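Local coordinates for protein Cap5O (PDB 3OJO) that acts as the NAD-dependent UDP-N-acetyl-mannosamine dehydrogenase that takes part in capsular polysaccharide biosynthesis in Staphylococcus aureus, at residues 44-49 and 54-59; 49-54 and 75-80; 99-104 and 290-295; 406-411 and 419-424. All coordinates share one frame; numbering follows the deposited sequence.

Contact 1: residues 44-49 and 54-59; sequences QQTIDK and QISIEE
The side chain of K49 folds over the backbone of Q54 and I55, and K49 gives up more surface to this contact than any other residue. Its CG lies 3.6 Å from the carbonyl O of Q54, and its CE comes within 3.4 Å of I55 O, so the methylenes pass two carbonyl oxygens before the ammonium group reaches the glutamine amide. There NZ of K49 gives a weak hydrogen bond, 3.1 Å long, to OE1 of Q54. The lysine leaves the helix with CG anti to its backbone N (chi1 -165°) and then bends at chi2 and chi4. The Q54 chain, extended beyond CG, crosses it obliquely.

A firmer tie joins the main chains. The N of Q54 donates to K49 O over 3.0 Å, with an angle of 145° at the hydrogen and the donor standing 30° from the carbonyl plane. One turn earlier the contact is made by a methyl group: CG2 of T46 rests 3.7 Å from OG of S56 and 3.8 Å from CB of S56. The T46 side chain is also close to the bound NAD and to the NAD-binding D41, so this helical side lies beside the cofactor site.

In this part of the NAD-binding Rossmann domain, residues 54-56 turn back along the helix the chain has just left, and 57-59 then lead off. I55 reaches L62, Q63 and Y66 of helix 62-71 and L24 of helix 23-32, while E58 N bonds to the hydroxyl of Y21, an NAD-binding residue.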
loop_
_atom_site.group_PDB
_atom_site.type_symbol
_atom_site.label_atom_id
_atom_site.label_comp_id
_atom_site.label_asym_id
_atom_site.label_seq_id
_atom_site.Cartn_x
_atom_site.Cartn_y
_atom_site.Cartn_z
ATOM N N GLN B 44 17.505 34.783 -15.566
ATOM C CA GLN B 44 18.025 36.127 -15.338
ATOM C C GLN B 44 17.100 36.925 -14.413
ATOM O O GLN B 44 17.587 37.694 -13.589
ATOM C CB GLN B 44 18.234 36.863 -16.669
ATOM C CG GLN B 44 19.125 38.118 -16.583
ATOM C CD GLN B 44 20.595 37.773 -16.519
ATOM O OE1 GLN B 44 21.257 38.027 -15.514
ATOM N NE2 GLN B 44 21.128 37.128 -17.549
ATOM N N GLN B 45 15.780 36.733 -14.537
ATOM C CA GLN B 45 14.772 37.382 -13.696
ATOM C C GLN B 45 15.041 37.059 -12.221
ATOM O O GLN B 45 15.032 37.965 -11.394
ATOM C CB GLN B 45 13.363 36.942 -14.126
ATOM C CG GLN B 45 12.195 37.461 -13.267
ATOM C CD GLN B 45 10.871 37.346 -13.999
ATOM O OE1 GLN B 45 10.123 38.326 -14.152
ATOM N NE2 GLN B 45 10.566 36.163 -14.525
ATOM N N THR B 46 15.347 35.782 -11.926
ATOM C CA THR B 46 15.709 35.251 -10.611
ATOM C C THR B 46 16.995 35.931 -10.106
ATOM O O THR B 46 17.011 36.424 -8.974
ATOM C CB THR B 46 15.790 33.692 -10.681
ATOM O OG1 THR B 46 14.467 33.184 -10.806
ATOM C CG2 THR B 46 16.476 33.056 -9.461
ATOM N N ILE B 47 18.054 35.949 -10.951
ATOM C CA ILE B 47 19.362 36.552 -10.673
ATOM C C ILE B 47 19.252 38.076 -10.413
ATOM O O ILE B 47 19.869 38.580 -9.466
ATOM C CB ILE B 47 20.390 36.191 -11.776
ATOM C CG1 ILE B 47 20.625 34.654 -11.885
ATOM C CG2 ILE B 47 21.720 36.987 -11.633
ATOM C CD1 ILE B 47 21.309 33.913 -10.621
ATOM N N ASP B 48 18.435 38.784 -11.217
ATOM C CA ASP B 48 18.200 40.224 -11.064
ATOM C C ASP B 48 17.541 40.524 -9.732
ATOM O O ASP B 48 17.987 41.424 -9.027
ATOM C CB ASP B 48 17.362 40.786 -12.236
ATOM C CG ASP B 48 18.058 40.817 -13.593
ATOM O OD1 ASP B 48 19.294 40.552 -13.646
ATOM O OD2 ASP B 48 17.366 41.072 -14.601
ATOM N N LYS B 49 16.517 39.737 -9.368
ATOM C CA LYS B 49 15.801 39.822 -8.092
ATOM C C LYS B 49 16.803 39.638 -6.939
ATOM O O LYS B 49 16.874 40.484 -6.042
ATOM C CB LYS B 49 14.686 38.758 -8.045
ATOM C CG LYS B 49 13.644 38.983 -6.941
ATOM C CD LYS B 49 12.217 38.867 -7.469
ATOM C CE LYS B 49 11.188 38.635 -6.372
ATOM N NZ LYS B 49 10.959 39.831 -5.515
ATOM N N GLN B 54 16.530 41.018 -3.116
ATOM C CA GLN B 54 15.279 40.320 -2.809
ATOM C C GLN B 54 15.344 38.821 -3.119
ATOM O O GLN B 54 15.904 38.428 -4.146
ATOM C CB GLN B 54 14.106 40.947 -3.569
ATOM C CG GLN B 54 13.742 42.371 -3.135
ATOM C CD GLN B 54 12.397 42.787 -3.688
ATOM O OE1 GLN B 54 12.116 42.680 -4.894
ATOM N NE2 GLN B 54 11.531 43.271 -2.810
ATOM N N ILE B 55 14.753 37.982 -2.238
ATOM C CA ILE B 55 14.675 36.539 -2.479
ATOM C C ILE B 55 13.703 36.283 -3.634
ATOM O O ILE B 55 12.724 37.013 -3.794
ATOM C CB ILE B 55 14.340 35.671 -1.230
ATOM C CG1 ILE B 55 13.064 36.128 -0.492
ATOM C CG2 ILE B 55 15.538 35.529 -0.316
ATOM C CD1 ILE B 55 12.517 35.132 0.556
ATOM N N SER B 56 14.011 35.269 -4.461
ATOM C CA SER B 56 13.223 34.888 -5.628
ATOM C C SER B 56 12.090 33.900 -5.271
ATOM O O SER B 56 11.294 33.556 -6.141
ATOM C CB SER B 56 14.140 34.300 -6.692
ATOM O OG SER B 56 14.870 33.209 -6.156
ATOM N N ILE B 57 12.019 33.447 -4.007
ATOM C CA ILE B 57 11.000 32.499 -3.529
ATOM C C ILE B 57 10.169 33.106 -2.377
ATOM O O ILE B 57 10.552 34.125 -1.789
ATOM C CB ILE B 57 11.572 31.068 -3.188
ATOM C CG1 ILE B 57 12.469 31.060 -1.930
ATOM C CG2 ILE B 57 12.277 30.432 -4.376
ATOM C CD1 ILE B 57 12.369 29.827 -1.099
ATOM N N GLU B 58 9.027 32.486 -2.090
ATOM C CA GLU B 58 8.114 32.884 -1.031
ATOM C C GLU B 58 8.330 31.924 0.153
ATOM O O GLU B 58 7.959 30.748 0.095
ATOM C CB GLU B 58 6.657 32.943 -1.578
ATOM C CG GLU B 58 5.509 32.481 -0.681
ATOM C CD GLU B 58 4.737 33.556 0.064
ATOM O OE1 GLU B 58 4.173 34.459 -0.598
ATOM O OE2 GLU B 58 4.649 33.462 1.311
ATOM N N GLU B 59 9.047 32.412 1.179
ATOM C CA GLU B 59 9.282 31.694 2.416
ATOM C C GLU B 59 9.422 32.717 3.561
ATOM O O GLU B 59 10.390 33.484 3.563
ATOM C CB GLU B 59 10.514 30.764 2.322
ATOM C CG GLU B 59 10.907 30.092 3.639
ATOM C CD GLU B 59 10.017 29.012 4.234
ATOM O OE1 GLU B 59 9.066 28.545 3.558
ATOM O OE2 GLU B 59 10.317 28.594 5.377
#

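Contact 2: residues 49-54 and 75-80; sequences KLQNGQ and LKVSTT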
loop_
_atom_site.group_PDB
_atom_site.type_symbol
_atom_site.label_atom_id
_atom_site.label_comp_id
_atom_site.label_asym_id
_atom_site.label_seq_id
_atom_site.Cartn_x
_atom_site.Cartn_y
_atom_site.Cartn_z
ATOM N N LYS B 49 16.517 39.737 -9.368
ATOM C CA LYS B 49 15.801 39.822 -8.092
ATOM C C LYS B 49 16.803 39.638 -6.939
ATOM O O LYS B 49 16.874 40.484 -6.042
ATOM C CB LYS B 49 14.686 38.758 -8.045
ATOM C CG LYS B 49 13.644 38.983 -6.941
ATOM C CD LYS B 49 12.217 38.867 -7.469
ATOM C CE LYS B 49 11.188 38.635 -6.372
ATOM N NZ LYS B 49 10.959 39.831 -5.515
ATOM N N LEU B 50 17.626 38.577 -7.022
ATOM C CA LEU B 50 18.639 38.241 -6.029
ATOM C C LEU B 50 19.723 39.308 -5.902
ATOM O O LEU B 50 19.986 39.771 -4.792
ATOM C CB LEU B 50 19.213 36.831 -6.260
ATOM C CG LEU B 50 18.265 35.674 -5.926
ATOM C CD1 LEU B 50 18.758 34.390 -6.501
ATOM C CD2 LEU B 50 18.038 35.552 -4.442
ATOM N N GLN B 51 20.291 39.752 -7.038
ATOM C CA GLN B 51 21.296 40.813 -7.090
ATOM C C GLN B 51 20.770 42.163 -6.573
ATOM O O GLN B 51 21.552 42.945 -6.043
ATOM C CB GLN B 51 21.913 40.927 -8.485
ATOM C CG GLN B 51 23.109 40.002 -8.642
ATOM C CD GLN B 51 23.607 39.805 -10.055
ATOM O OE1 GLN B 51 24.641 39.154 -10.275
ATOM N NE2 GLN B 51 22.893 40.346 -11.050
ATOM N N ASN B 52 19.445 42.378 -6.644
ATOM C CA ASN B 52 18.756 43.564 -6.133
ATOM C C ASN B 52 18.315 43.390 -4.652
ATOM O O ASN B 52 17.520 44.177 -4.121
ATOM C CB ASN B 52 17.572 43.920 -7.047
ATOM C CG ASN B 52 17.023 45.315 -6.884
ATOM O OD1 ASN B 52 15.821 45.497 -6.645
ATOM N ND2 ASN B 52 17.887 46.328 -7.000
ATOM N N GLY B 53 18.859 42.357 -4.006
ATOM C CA GLY B 53 18.659 42.080 -2.591
ATOM C C GLY B 53 17.399 41.364 -2.170
ATOM O O GLY B 53 17.217 41.111 -0.979
ATOM N N GLN B 54 16.530 41.018 -3.116
ATOM C CA GLN B 54 15.279 40.320 -2.809
ATOM C C GLN B 54 15.344 38.821 -3.119
ATOM O O GLN B 54 15.904 38.428 -4.146
ATOM C CB GLN B 54 14.106 40.947 -3.569
ATOM C CG GLN B 54 13.742 42.371 -3.135
ATOM C CD GLN B 54 12.397 42.787 -3.688
ATOM O OE1 GLN B 54 12.116 42.680 -4.894
ATOM N NE2 GLN B 54 11.531 43.271 -2.810
ATOM N N LEU B 75 27.380 35.026 0.166
ATOM C CA LEU B 75 26.555 34.556 -0.942
ATOM C C LEU B 75 26.546 35.511 -2.128
ATOM O O LEU B 75 25.988 36.612 -2.060
ATOM C CB LEU B 75 25.116 34.180 -0.489
ATOM C CG LEU B 75 24.116 33.662 -1.548
ATOM C CD1 LEU B 75 24.570 32.378 -2.187
ATOM C CD2 LEU B 75 22.760 33.462 -0.953
ATOM N N LYS B 76 27.156 35.061 -3.221
ATOM C CA LYS B 76 27.194 35.762 -4.493
ATOM C C LYS B 76 26.402 34.894 -5.451
ATOM O O LYS B 76 26.362 33.680 -5.288
ATOM C CB LYS B 76 28.637 35.963 -5.007
ATOM C CG LYS B 76 29.607 36.572 -3.992
ATOM C CD LYS B 76 29.530 38.102 -3.895
ATOM C CE LYS B 76 30.446 38.662 -2.830
ATOM N NZ LYS B 76 31.872 38.270 -3.040
ATOM N N VAL B 77 25.782 35.510 -6.440
ATOM C CA VAL B 77 24.953 34.828 -7.424
ATOM C C VAL B 77 25.512 35.053 -8.827
ATOM O O VAL B 77 26.255 36.014 -9.033
ATOM C CB VAL B 77 23.430 35.177 -7.297
ATOM C CG1 VAL B 77 22.827 34.742 -5.958
ATOM C CG2 VAL B 77 23.116 36.630 -7.618
ATOM N N SER B 78 25.166 34.164 -9.783
ATOM C CA SER B 78 25.623 34.190 -11.188
ATOM C C SER B 78 24.762 33.230 -12.060
ATOM O O SER B 78 24.054 32.371 -11.529
ATOM C CB SER B 78 27.098 33.787 -11.267
ATOM O OG SER B 78 27.648 33.971 -12.560
ATOM N N THR B 79 24.840 33.387 -13.398
ATOM C CA THR B 79 24.182 32.520 -14.383
ATOM C C THR B 79 25.184 31.448 -14.845
ATOM O O THR B 79 24.826 30.519 -15.576
ATOM C CB THR B 79 23.710 33.332 -15.599
ATOM O OG1 THR B 79 24.823 34.036 -16.162
ATOM C CG2 THR B 79 22.544 34.273 -15.274
ATOM N N THR B 80 26.439 31.584 -14.383
ATOM C CA THR B 80 27.576 30.753 -14.747
ATOM C C THR B 80 28.220 30.099 -13.510
ATOM O O THR B 80 28.467 30.791 -12.519
ATOM C CB THR B 80 28.599 31.649 -15.509
ATOM O OG1 THR B 80 27.934 32.345 -16.568
ATOM C CG2 THR B 80 29.783 30.880 -16.065
#
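In the NAD-binding Rossmann domain, L50 and Q51 in the last turn of helix 44-51 pack against V77 on strand 75-78, an outermost strand of the large sheet. V77 points toward the helix and divides its two methyls between the neighbours. CG1 meets L50, 4.1 Å from CD1 of L50, and the two side chains cross at about a right angle. CG2 of V77 takes the closer contact, 3.5 Å from CG of Q51. The glutamine chain, extended beyond CG, runs past the valine in the opposite direction and brings OE1 of Q51 to 3.7 Å from V77 O. No hydrogen bond joins the two segments; the touching atoms are mainly carbon, and the area is modest.

G53, with positive phi, is the C-prime residue of a Schellman motif, its N bonded to L50 O at 2.9 Å together with the bond from Q54 N to K49 O. After the strand, S78 OG accepts from T80 N at 3.2 Å in an ST turn.

L50 also touches L24 of helix 23-32. The helical connection between the adjacent parallel strands 36-40 and 75-78 packs on the sheet, as in the beta-alpha-beta crossovers of the Rossmann fold.

Contact 3: residues 99-104 and 290-295; sequences QYRSCD and TGREIN
Two bends in R292, at chi2 (-91°) and chi3 (81°), curl its chain so that the guanidinium comes up against R101, whose own chain is extended from CG to NE. The two arginines cross at about a right angle, with their guanidinium planes 34° apart. NE of R101 is 3.2 Å from NE of R292; both are donors, and no bond joins them. NH2 of R292 sits over the centre of the R101 guanidinium, 3.8 Å above its plane, while CD of R101 lies over the face of the R292 group toward its rim.

A shared carboxylate probably makes this close pairing possible. D223 forms a salt bridge with R101 NH2 through OD1, and its OD2 makes a long, weak ion pair with R292 NE, so the two cationic groups have a common partner. R292 NH1 has a further partner in OD1 of N296.

Two backbone carbonyls of the loop approach the bent chain. Y100 O comes to 3.5 Å from CD of R292, and Q99 O lies 3.6 Å from CB of R292, near the edge of its guanidinium.

The contact joins a loop of the NAD-binding domain, tied further by the C103-C269 disulfide, to helix 286-312. N295 packs on the neighbouring helix 208-238, Y100 touches I278 of helix 275-280, and T290 and I294 reach K286 and L287 of the second subunit.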
loop_
_atom_site.group_PDB
_atom_site.type_symbol
_atom_site.label_atom_id
_atom_site.label_comp_id
_atom_site.label_asym_id
_atom_site.label_seq_id
_atom_site.Cartn_x
_atom_site.Cartn_y
_atom_site.Cartn_z
ATOM N N GLN B 99 3.121 7.426 -19.211
ATOM C CA GLN B 99 2.151 6.746 -18.342
ATOM C C GLN B 99 2.626 6.699 -16.889
ATOM O O GLN B 99 1.986 7.280 -16.006
ATOM C CB GLN B 99 1.885 5.296 -18.844
ATOM C CG GLN B 99 2.000 5.064 -20.364
ATOM C CD GLN B 99 3.431 4.913 -20.861
ATOM O OE1 GLN B 99 4.170 4.007 -20.459
ATOM N NE2 GLN B 99 3.847 5.795 -21.768
ATOM N N TYR B 100 3.781 6.029 -16.677
ATOM C CA TYR B 100 4.498 5.766 -15.422
ATOM C C TYR B 100 4.922 7.003 -14.628
ATOM O O TYR B 100 5.277 6.866 -13.452
ATOM C CB TYR B 100 5.756 4.923 -15.724
ATOM C CG TYR B 100 5.455 3.528 -16.223
ATOM C CD1 TYR B 100 5.250 2.477 -15.335
ATOM C CD2 TYR B 100 5.364 3.257 -17.586
ATOM C CE1 TYR B 100 4.973 1.188 -15.790
ATOM C CE2 TYR B 100 5.070 1.974 -18.054
ATOM C CZ TYR B 100 4.875 0.943 -17.150
ATOM O OH TYR B 100 4.586 -0.325 -17.600
ATOM N N ARG B 101 4.899 8.195 -15.266
ATOM C CA ARG B 101 5.384 9.468 -14.728
ATOM C C ARG B 101 6.836 9.326 -14.193
ATOM O O ARG B 101 7.109 9.214 -12.987
ATOM C CB ARG B 101 4.363 10.224 -13.839
ATOM C CG ARG B 101 4.469 9.989 -12.346
ATOM C CD ARG B 101 3.509 10.827 -11.547
ATOM N NE ARG B 101 3.326 10.227 -10.229
ATOM C CZ ARG B 101 2.780 10.837 -9.185
ATOM N NH1 ARG B 101 2.360 12.093 -9.285
ATOM N NH2 ARG B 101 2.661 10.201 -8.028
ATOM N N SER B 102 7.750 9.190 -15.145
ATOM C CA SER B 102 9.157 9.050 -14.844
ATOM C C SER B 102 9.738 10.434 -14.628
ATOM O O SER B 102 9.201 11.431 -15.135
ATOM C CB SER B 102 9.871 8.358 -15.995
ATOM O OG SER B 102 10.021 6.983 -15.696
ATOM N N CYS B 103 10.812 10.497 -13.853
ATOM C CA CYS B 103 11.508 11.754 -13.604
ATOM C C CYS B 103 12.329 12.086 -14.828
ATOM O O CYS B 103 12.987 11.203 -15.397
ATOM C CB CYS B 103 12.407 11.651 -12.376
ATOM S SG CYS B 103 11.577 11.199 -10.828
ATOM N N ASP B 104 12.314 13.351 -15.222
ATOM C CA ASP B 104 13.136 13.796 -16.331
ATOM C C ASP B 104 14.481 14.288 -15.759
ATOM O O ASP B 104 14.500 15.271 -15.016
ATOM C CB ASP B 104 12.401 14.879 -17.138
ATOM C CG ASP B 104 13.138 15.396 -18.354
ATOM O OD1 ASP B 104 12.821 16.520 -18.800
ATOM O OD2 ASP B 104 14.047 14.687 -18.845
ATOM N N THR B 290 -0.731 0.553 -13.459
ATOM C CA THR B 290 -2.150 0.467 -13.114
ATOM C C THR B 290 -2.527 1.559 -12.105
ATOM O O THR B 290 -3.526 2.247 -12.314
ATOM C CB THR B 290 -2.471 -0.944 -12.636
ATOM O OG1 THR B 290 -2.007 -1.875 -13.621
ATOM C CG2 THR B 290 -3.954 -1.142 -12.384
ATOM N N GLY B 291 -1.699 1.732 -11.061
ATOM C CA GLY B 291 -1.883 2.760 -10.044
ATOM C C GLY B 291 -1.938 4.159 -10.627
ATOM O O GLY B 291 -2.745 4.978 -10.210
ATOM N N ARG B 292 -1.072 4.423 -11.599
ATOM C CA ARG B 292 -0.939 5.681 -12.334
ATOM C C ARG B 292 -2.170 5.906 -13.234
ATOM O O ARG B 292 -2.722 7.012 -13.271
ATOM C CB ARG B 292 0.349 5.654 -13.178
ATOM C CG ARG B 292 1.625 5.978 -12.401
ATOM C CD ARG B 292 1.947 7.459 -12.423
ATOM N NE ARG B 292 1.162 8.222 -11.440
ATOM C CZ ARG B 292 0.180 9.070 -11.744
ATOM N NH1 ARG B 292 -0.141 9.300 -13.011
ATOM N NH2 ARG B 292 -0.487 9.692 -10.782
ATOM N N GLU B 293 -2.619 4.832 -13.913
ATOM C CA GLU B 293 -3.801 4.831 -14.774
ATOM C C GLU B 293 -5.043 5.221 -13.985
ATOM O O GLU B 293 -5.809 6.067 -14.459
ATOM C CB GLU B 293 -4.005 3.458 -15.435
ATOM C CG GLU B 293 -3.034 3.160 -16.577
ATOM C CD GLU B 293 -2.942 1.728 -17.088
ATOM O OE1 GLU B 293 -2.007 1.449 -17.873
ATOM O OE2 GLU B 293 -3.799 0.890 -16.720
ATOM N N ILE B 294 -5.218 4.635 -12.757
ATOM C CA ILE B 294 -6.335 4.901 -11.847
ATOM C C ILE B 294 -6.288 6.339 -11.389
ATOM O O ILE B 294 -7.294 7.034 -11.495
ATOM C CB ILE B 294 -6.446 3.868 -10.673
ATOM C CG1 ILE B 294 -6.710 2.443 -11.199
ATOM C CG2 ILE B 294 -7.534 4.252 -9.674
ATOM C CD1 ILE B 294 -6.118 1.369 -10.360
ATOM N N ASN B 295 -5.108 6.812 -10.963
ATOM C CA ASN B 295 -4.920 8.193 -10.517
ATOM C C ASN B 295 -5.146 9.234 -11.611
ATOM O O ASN B 295 -5.717 10.301 -11.335
ATOM C CB ASN B 295 -3.602 8.385 -9.765
ATOM C CG ASN B 295 -3.554 7.625 -8.458
ATOM O OD1 ASN B 295 -4.575 7.334 -7.830
ATOM N ND2 ASN B 295 -2.367 7.272 -8.016
#

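Contact 4: residues 406-411 and 419-424; sequences TKNVVK and YYNYGN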
loop_
_atom_site.group_PDB
_atom_site.type_symbol
_atom_site.label_atom_id
_atom_site.label_comp_id
_atom_site.label_asym_id
_atom_site.label_seq_id
_atom_site.Cartn_x
_atom_site.Cartn_y
_atom_site.Cartn_z
ATOM N N THR B 406 -14.102 16.619 -2.876
ATOM C CA THR B 406 -13.268 15.499 -3.302
ATOM C C THR B 406 -12.087 15.268 -2.352
ATOM O O THR B 406 -11.399 14.255 -2.489
ATOM C CB THR B 406 -12.797 15.698 -4.767
ATOM O OG1 THR B 406 -11.834 16.734 -4.828
ATOM C CG2 THR B 406 -13.929 15.957 -5.721
ATOM N N LYS B 407 -11.853 16.207 -1.406
ATOM C CA LYS B 407 -10.731 16.177 -0.446
ATOM C C LYS B 407 -11.125 15.928 1.024
ATOM O O LYS B 407 -10.237 15.674 1.837
ATOM C CB LYS B 407 -9.884 17.476 -0.551
ATOM C CG LYS B 407 -9.121 17.654 -1.862
ATOM C CD LYS B 407 -7.985 16.634 -2.063
ATOM C CE LYS B 407 -6.751 16.894 -1.251
ATOM N NZ LYS B 407 -5.637 16.011 -1.682
ATOM N N ASN B 408 -12.438 16.003 1.364
ATOM C CA ASN B 408 -12.982 15.836 2.727
ATOM C C ASN B 408 -12.312 16.830 3.714
ATOM O O ASN B 408 -11.868 16.458 4.808
ATOM C CB ASN B 408 -12.914 14.368 3.186
ATOM C CG ASN B 408 -13.683 14.060 4.445
ATOM O OD1 ASN B 408 -14.770 14.576 4.698
ATOM N ND2 ASN B 408 -13.139 13.187 5.261
ATOM N N VAL B 409 -12.226 18.105 3.280
ATOM C CA VAL B 409 -11.582 19.206 3.990
ATOM C C VAL B 409 -12.525 20.002 4.916
ATOM O O VAL B 409 -12.087 20.431 5.988
ATOM C CB VAL B 409 -10.726 20.088 3.026
ATOM C CG1 VAL B 409 -11.587 20.935 2.094
ATOM C CG2 VAL B 409 -9.728 20.950 3.784
ATOM N N VAL B 410 -13.806 20.183 4.519
ATOM C CA VAL B 410 -14.791 20.933 5.301
ATOM C C VAL B 410 -15.124 20.195 6.589
ATOM O O VAL B 410 -15.609 19.061 6.553
ATOM C CB VAL B 410 -16.061 21.317 4.506
ATOM C CG1 VAL B 410 -16.873 22.367 5.262
ATOM C CG2 VAL B 410 -15.709 21.831 3.120
ATOM N N LYS B 411 -14.848 20.837 7.724
ATOM C CA LYS B 411 -15.099 20.230 9.027
ATOM C C LYS B 411 -16.296 20.857 9.776
ATOM O O LYS B 411 -16.809 20.258 10.725
ATOM C CB LYS B 411 -13.804 20.115 9.858
ATOM C CG LYS B 411 -12.773 19.244 9.143
ATOM C CD LYS B 411 -11.687 18.667 10.038
ATOM C CE LYS B 411 -10.846 17.641 9.300
ATOM N NZ LYS B 411 -10.196 18.194 8.079
ATOM N N TYR B 419 -24.021 19.209 1.839
ATOM C CA TYR B 419 -22.620 18.791 1.770
ATOM C C TYR B 419 -22.413 17.320 1.395
ATOM O O TYR B 419 -22.890 16.415 2.086
ATOM C CB TYR B 419 -21.859 19.137 3.065
ATOM C CG TYR B 419 -20.425 18.655 3.061
ATOM C CD1 TYR B 419 -20.075 17.446 3.654
ATOM C CD2 TYR B 419 -19.416 19.406 2.462
ATOM C CE1 TYR B 419 -18.763 16.980 3.623
ATOM C CE2 TYR B 419 -18.099 18.954 2.435
ATOM C CZ TYR B 419 -17.779 17.738 3.015
ATOM O OH TYR B 419 -16.485 17.294 3.016
ATOM N N TYR B 420 -21.594 17.092 0.364
ATOM C CA TYR B 420 -21.250 15.757 -0.100
ATOM C C TYR B 420 -19.744 15.500 -0.108
ATOM O O TYR B 420 -18.935 16.410 -0.303
ATOM C CB TYR B 420 -21.885 15.442 -1.463
ATOM C CG TYR B 420 -23.394 15.557 -1.486
ATOM C CD1 TYR B 420 -24.017 16.780 -1.729
ATOM C CD2 TYR B 420 -24.203 14.432 -1.336
ATOM C CE1 TYR B 420 -25.407 16.888 -1.775
ATOM C CE2 TYR B 420 -25.593 14.526 -1.398
ATOM C CZ TYR B 420 -26.190 15.759 -1.610
ATOM O OH TYR B 420 -27.557 15.877 -1.655
ATOM N N ASN B 421 -19.400 14.228 0.122
ATOM C CA ASN B 421 -18.079 13.601 0.211
ATOM C C ASN B 421 -17.975 12.622 -0.950
ATOM O O ASN B 421 -18.888 12.520 -1.761
ATOM C CB ASN B 421 -18.102 12.713 1.477
ATOM C CG ASN B 421 -17.496 13.281 2.710
ATOM O OD1 ASN B 421 -16.652 14.174 2.663
ATOM N ND2 ASN B 421 -17.847 12.690 3.844
ATOM N N TYR B 422 -16.933 11.791 -0.933
ATOM C CA TYR B 422 -16.802 10.650 -1.821
ATOM C C TYR B 422 -17.589 9.521 -1.138
ATOM O O TYR B 422 -18.034 8.576 -1.784
ATOM C CB TYR B 422 -15.335 10.261 -1.953
ATOM C CG TYR B 422 -14.636 10.813 -3.172
ATOM C CD1 TYR B 422 -15.255 10.807 -4.417
ATOM C CD2 TYR B 422 -13.302 11.190 -3.118
ATOM C CE1 TYR B 422 -14.590 11.243 -5.557
ATOM C CE2 TYR B 422 -12.627 11.626 -4.250
ATOM C CZ TYR B 422 -13.272 11.646 -5.469
ATOM O OH TYR B 422 -12.609 12.087 -6.587
ATOM N N GLY B 423 -17.753 9.652 0.173
ATOM C CA GLY B 423 -18.496 8.731 1.005
ATOM C C GLY B 423 -19.993 8.750 0.794
ATOM O O GLY B 423 -20.630 7.729 0.993
ATOM N N ASN B 424 -20.590 9.875 0.398
ATOM C CA ASN B 424 -22.059 9.922 0.257
ATOM C C ASN B 424 -22.589 10.548 -1.023
ATOM O O ASN B 424 -23.793 10.791 -1.106
ATOM C CB ASN B 424 -22.673 10.634 1.463
ATOM C CG ASN B 424 -22.181 12.054 1.646
ATOM O OD1 ASN B 424 -21.832 12.468 2.743
ATOM N ND2 ASN B 424 -22.082 12.807 0.574
#
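The Y422 ring carries the backbone of T406 over one face, with CA of T406 4.0 Å from CE2 of Y422. The carbonyl O of T406 is closer still, 3.4 Å from the same CE2, while CB of T406 stands 4.0 Å from OH of Y422. That hydroxyl is hydrogen-bonded to the carbonyl O of G262, which fixes the far end of the ring. The second ring, of Y419, is met obliquely by V410: CB of the valine lies 3.7 Å from CE2 of Y419, the two side chains sliding past each other in opposite directions. Y419 has CG anti to the backbone N (chi1 177°), which directs the ring toward the loop. Next to Y419 the amides of N408 and N421 meet with their planes nearly perpendicular, 79° apart.

The carboxylate of D405 organises the loop. Its OD2 is hydrogen-bonded to the Y419 hydroxyl and accepts from the backbone N of both V409 and V410, so one oxygen holds the turn and the ring together.

The contact links the ends of adjacent parallel strands, 402-405 and the edge strand 418-420, in the five-stranded sheet of the UDP-binding domain. T406 bonds through OG1 to I380 O at the end of strand 377-380. Helix 243-250 covers N408 and N421 through L244, and Y422 packs on M298, Y301 and V302 of helix 286-312.

Contacts 1 and 2 share K49 and Q54 and both use helix 44-51; their centres are 8 Å apart, and they touch where I47 meets S78 and T79. Contact 1 is a surface contact with polar links beside the NAD site, whereas contact 2 is partly buried and mainly apolar, facing the sheet edge. Contact 3, on the opposite side of the chain's centre from both, is buried and joins parts distant in sequence, its chemistry being paired arginines around an aspartate. Contact 4, partly buried and built on tyrosine rings, belongs to the second sheet; its centre is about 26 Å from that of contact 3, yet both contacts involve helix 286-312.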